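Local structure of DUF1460 domain-containing protein (Legionella pneumophila subsp. pneumophila, 2IM9) at residues Ala170-His182 with Pro252-Asp265. The protein is of unknown function but belongs to a family resembling N-acetylmuramoyl-L-alanine amidases, which suggests a role in cleaving cell-wall peptidoglycan. Residues are numbered along the deposited sequence; the frame is centred on the assembly and turned at random.
Sequences ANALINKPQWYNH and PNWDLRQQIGTELD
Glu263 and Thr262 accept the amides of Leu173 and Asn175 through their side chains, on the edge of strand 168-175 not paired with 214-223. Leu173 N points almost straight at Glu263 OE1 (2.9 Å, 177° at the hydrogen), on the anti side and out of the carboxylate plane; the extended Glu263 chain carries OE2 to Arg257 NH2 in a salt bridge. Thr262 OG1 accepts from Asn175 N (3.0 Å, 167°) and donates to a lone pair of Glu263 O in its carbonyl plane; together these would hold the hydroxyl. Three waters join backbones: Asn171 N to Pro252 O, Leu173 O to Glu263 N, Trp179 O to Ile260 O.

At the helix, one CH-pi contact is made: Gly261 CA, whose residue ends helix 257-260 with positive phi, lies 3.4 Å from the His182 ring centroid, 21° off the normal. His182 ND1 donates to Gln178 O, and NE2 weakly to Gln258 O. Trp179 CD1 meets Thr262 CG2 obliquely (3.9 Å).

Apolar pairs are Ile174 CD1 with Leu264 CD1 (4.1 Å) and Ala170 CB with Pro252 CB (3.8 Å).

Asn175 OD1 N-caps helix 176-181 through Gln178 N, where strand becomes helix. Pro252 and 262-265 run along strand 168-175, while 257-261 meet helix 176-181 and His182 just after it; Ile174 also touches helix 137-147.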
# COMPACT_ATOMS: atom_id res chain seq x y z
N ALA A 170 16.73 1.50 -5.92
CA ALA A 170 15.93 2.22 -6.92
C ALA A 170 15.73 3.65 -6.44
O ALA A 170 15.48 3.87 -5.26
CB ALA A 170 14.60 1.55 -7.10
N ASN A 171 15.83 4.61 -7.37
CA ASN A 171 15.57 6.00 -7.05
C ASN A 171 14.56 6.58 -8.03
O ASN A 171 14.60 6.28 -9.23
CB ASN A 171 16.84 6.84 -7.13
CG ASN A 171 18.01 6.19 -6.43
OD1 ASN A 171 19.05 5.94 -7.06
ND2 ASN A 171 17.85 5.89 -5.15
N ALA A 172 13.65 7.39 -7.52
CA ALA A 172 12.81 8.19 -8.39
C ALA A 172 12.78 9.57 -7.79
O ALA A 172 12.71 9.71 -6.58
CB ALA A 172 11.42 7.61 -8.46
N LEU A 173 12.82 10.59 -8.64
CA LEU A 173 12.70 11.95 -8.15
C LEU A 173 11.22 12.32 -8.15
O LEU A 173 10.63 12.53 -9.22
CB LEU A 173 13.51 12.92 -9.01
CG LEU A 173 13.54 14.33 -8.45
CD1 LEU A 173 14.21 14.36 -7.09
CD2 LEU A 173 14.26 15.24 -9.43
N ILE A 174 10.65 12.32 -6.95
CA ILE A 174 9.21 12.52 -6.76
C ILE A 174 8.97 14.01 -6.60
O ILE A 174 9.30 14.59 -5.57
CB ILE A 174 8.63 11.79 -5.50
CG1 ILE A 174 9.02 10.31 -5.46
CG2 ILE A 174 7.11 11.99 -5.43
CD1 ILE A 174 8.45 9.45 -6.57
N ASN A 175 8.39 14.60 -7.63
CA ASN A 175 8.20 16.05 -7.69
C ASN A 175 6.72 16.31 -7.39
O ASN A 175 5.88 16.24 -8.30
CB ASN A 175 8.58 16.54 -9.10
CG ASN A 175 8.53 18.06 -9.24
OD1 ASN A 175 7.69 18.72 -8.64
ND2 ASN A 175 9.42 18.61 -10.09
N LYS A 176 6.39 16.58 -6.12
CA LYS A 176 4.98 16.76 -5.76
C LYS A 176 4.31 17.94 -6.49
O LYS A 176 3.21 17.77 -7.03
CB LYS A 176 4.79 16.86 -4.24
CG LYS A 176 4.90 15.52 -3.56
CD LYS A 176 4.46 15.59 -2.10
CE LYS A 176 4.67 14.23 -1.45
NZ LYS A 176 4.43 14.24 0.04
N PRO A 177 4.98 19.12 -6.54
CA PRO A 177 4.31 20.20 -7.27
C PRO A 177 3.98 19.88 -8.72
O PRO A 177 2.91 20.25 -9.21
CB PRO A 177 5.29 21.38 -7.15
CG PRO A 177 6.03 21.09 -5.87
CD PRO A 177 6.24 19.58 -5.93
N GLN A 178 4.87 19.17 -9.42
CA GLN A 178 4.56 18.80 -10.80
C GLN A 178 3.45 17.73 -10.89
O GLN A 178 2.61 17.72 -11.81
CB GLN A 178 5.82 18.34 -11.55
CG GLN A 178 5.62 18.30 -13.06
CD GLN A 178 5.26 19.68 -13.63
OE1 GLN A 178 4.11 19.95 -13.92
NE2 GLN A 178 6.24 20.56 -13.74
N TRP A 179 3.43 16.82 -9.91
CA TRP A 179 2.36 15.83 -9.85
C TRP A 179 1.02 16.55 -9.65
O TRP A 179 0.03 16.24 -10.33
CB TRP A 179 2.65 14.86 -8.71
CG TRP A 179 1.63 13.76 -8.51
CD1 TRP A 179 1.40 12.69 -9.33
CD2 TRP A 179 0.79 13.60 -7.36
NE1 TRP A 179 0.43 11.87 -8.77
CE2 TRP A 179 0.03 12.41 -7.57
CE3 TRP A 179 0.58 14.34 -6.19
CZ2 TRP A 179 -0.92 11.95 -6.63
CZ3 TRP A 179 -0.37 13.88 -5.25
CH2 TRP A 179 -1.11 12.70 -5.49
N TYR A 180 0.99 17.54 -8.75
CA TYR A 180 -0.26 18.29 -8.55
C TYR A 180 -0.65 19.02 -9.82
O TYR A 180 -1.82 18.96 -10.21
CB TYR A 180 -0.18 19.25 -7.35
CG TYR A 180 -0.50 18.53 -6.08
CD1 TYR A 180 0.50 17.88 -5.36
CD2 TYR A 180 -1.83 18.44 -5.61
CE1 TYR A 180 0.20 17.19 -4.18
CE2 TYR A 180 -2.14 17.74 -4.45
CZ TYR A 180 -1.13 17.11 -3.76
OH TYR A 180 -1.44 16.41 -2.63
N ASN A 181 0.33 19.62 -10.49
CA ASN A 181 0.07 20.42 -11.68
C ASN A 181 -0.59 19.61 -12.78
O ASN A 181 -1.42 20.12 -13.54
CB ASN A 181 1.35 21.08 -12.18
CG ASN A 181 1.11 22.00 -13.34
OD1 ASN A 181 0.29 22.94 -13.27
ND2 ASN A 181 1.80 21.74 -14.43
N HIS A 182 -0.23 18.33 -12.86
CA HIS A 182 -0.79 17.40 -13.85
C HIS A 182 -2.22 16.89 -13.57
O HIS A 182 -2.81 16.20 -14.40
CB HIS A 182 0.13 16.19 -14.01
CG HIS A 182 1.15 16.35 -15.11
ND1 HIS A 182 2.26 17.16 -14.99
CD2 HIS A 182 1.20 15.81 -16.35
CE1 HIS A 182 2.98 17.08 -16.09
NE2 HIS A 182 2.36 16.27 -16.94
N PRO A 252 12.66 0.79 -11.02
CA PRO A 252 13.72 1.77 -10.74
C PRO A 252 13.80 2.91 -11.73
O PRO A 252 14.20 4.01 -11.35
CB PRO A 252 15.02 0.94 -10.85
CG PRO A 252 14.59 -0.47 -10.74
CD PRO A 252 13.20 -0.55 -11.28
N ASN A 253 13.43 2.68 -12.98
CA ASN A 253 13.62 3.73 -13.97
C ASN A 253 12.33 3.93 -14.73
O ASN A 253 12.20 3.50 -15.90
CB ASN A 253 14.83 3.43 -14.87
CG ASN A 253 16.17 3.61 -14.14
OD1 ASN A 253 16.88 2.63 -13.88
ND2 ASN A 253 16.50 4.85 -13.79
N TRP A 254 11.38 4.55 -14.02
CA TRP A 254 9.98 4.61 -14.47
C TRP A 254 9.57 6.06 -14.68
O TRP A 254 9.14 6.75 -13.76
CB TRP A 254 9.05 3.92 -13.47
CG TRP A 254 7.77 3.43 -14.10
CD1 TRP A 254 7.55 3.17 -15.44
CD2 TRP A 254 6.53 3.13 -13.43
NE1 TRP A 254 6.26 2.74 -15.63
CE2 TRP A 254 5.62 2.69 -14.42
CE3 TRP A 254 6.12 3.19 -12.09
CZ2 TRP A 254 4.31 2.32 -14.11
CZ3 TRP A 254 4.81 2.82 -11.78
CH2 TRP A 254 3.92 2.39 -12.79
N ASP A 255 9.71 6.50 -15.92
CA ASP A 255 9.57 7.94 -16.19
C ASP A 255 8.13 8.25 -16.58
O ASP A 255 7.74 8.12 -17.75
CB ASP A 255 10.59 8.41 -17.24
CG ASP A 255 10.68 9.95 -17.33
OD1 ASP A 255 9.74 10.64 -16.85
OD2 ASP A 255 11.67 10.48 -17.90
N LEU A 256 7.34 8.62 -15.59
CA LEU A 256 5.93 8.96 -15.82
C LEU A 256 5.72 10.47 -15.81
O LEU A 256 4.60 10.94 -15.56
CB LEU A 256 5.01 8.26 -14.80
CG LEU A 256 5.07 6.72 -14.77
CD1 LEU A 256 4.10 6.17 -13.75
CD2 LEU A 256 4.77 6.14 -16.15
N ARG A 257 6.77 11.23 -16.11
CA ARG A 257 6.71 12.70 -16.03
C ARG A 257 5.69 13.29 -16.99
O ARG A 257 4.94 14.22 -16.62
CB ARG A 257 8.07 13.32 -16.33
CG ARG A 257 9.06 13.26 -15.20
CD ARG A 257 10.32 14.02 -15.60
NE ARG A 257 11.55 13.29 -15.34
CZ ARG A 257 12.77 13.82 -15.42
NH1 ARG A 257 12.94 15.10 -15.76
NH2 ARG A 257 13.83 13.07 -15.15
N GLN A 258 5.66 12.79 -18.22
CA GLN A 258 4.72 13.32 -19.19
C GLN A 258 3.31 12.93 -18.82
O GLN A 258 2.38 13.71 -19.04
CB GLN A 258 5.07 12.86 -20.62
CG GLN A 258 4.42 13.71 -21.73
CD GLN A 258 2.98 13.32 -22.01
OE1 GLN A 258 2.57 12.20 -21.69
NE2 GLN A 258 2.20 14.25 -22.59
N GLN A 259 3.15 11.74 -18.23
CA GLN A 259 1.82 11.19 -17.95
C GLN A 259 1.19 11.65 -16.64
O GLN A 259 -0.00 11.97 -16.60
CB GLN A 259 1.83 9.66 -17.96
CG GLN A 259 2.32 9.05 -19.29
CD GLN A 259 3.79 8.60 -19.23
OE1 GLN A 259 4.68 9.36 -18.82
NE2 GLN A 259 4.03 7.36 -19.63
N ILE A 260 1.96 11.63 -15.55
CA ILE A 260 1.38 12.01 -14.25
C ILE A 260 2.13 13.15 -13.59
O ILE A 260 1.73 13.59 -12.51
CB ILE A 260 1.28 10.83 -13.24
CG1 ILE A 260 2.68 10.41 -12.79
CG2 ILE A 260 0.46 9.66 -13.80
CD1 ILE A 260 2.71 9.36 -11.69
N GLY A 261 3.22 13.60 -14.22
CA GLY A 261 3.95 14.76 -13.78
C GLY A 261 5.17 14.44 -12.94
O GLY A 261 5.86 15.35 -12.49
N THR A 262 5.43 13.15 -12.73
CA THR A 262 6.58 12.76 -11.92
C THR A 262 7.11 11.38 -12.30
O THR A 262 6.38 10.54 -12.80
CB THR A 262 6.24 12.80 -10.41
OG1 THR A 262 7.43 12.56 -9.65
CG2 THR A 262 5.16 11.78 -10.04
N GLU A 263 8.41 11.19 -12.08
CA GLU A 263 8.97 9.83 -12.03
C GLU A 263 8.32 9.08 -10.90
O GLU A 263 7.84 9.70 -9.93
CB GLU A 263 10.48 9.88 -11.76
CG GLU A 263 11.27 10.54 -12.84
CD GLU A 263 12.77 10.46 -12.58
OE1 GLU A 263 13.20 10.00 -11.48
OE2 GLU A 263 13.52 10.86 -13.51
N LEU A 264 8.32 7.76 -11.00
CA LEU A 264 7.78 6.93 -9.94
C LEU A 264 8.64 5.68 -9.75
O LEU A 264 9.44 5.32 -10.63
CB LEU A 264 6.33 6.55 -10.26
CG LEU A 264 5.45 6.04 -9.10
CD1 LEU A 264 5.48 6.97 -7.86
CD2 LEU A 264 4.03 5.88 -9.63
N ASP A 265 8.48 5.03 -8.60
CA ASP A 265 9.36 3.91 -8.25
C ASP A 265 8.65 2.60 -7.89
O ASP A 265 9.26 1.53 -7.97
CB ASP A 265 10.29 4.30 -7.09
CG ASP A 265 9.56 5.08 -5.97
OD1 ASP A 265 8.30 5.15 -5.99
OD2 ASP A 265 10.26 5.63 -5.09
O HOH W 1 17.08 3.94 -9.83
O HOH W 2 15.00 7.30 -12.07
O HOH W 3 10.21 13.65 -11.62
O HOH W 4 -0.81 13.90 -11.58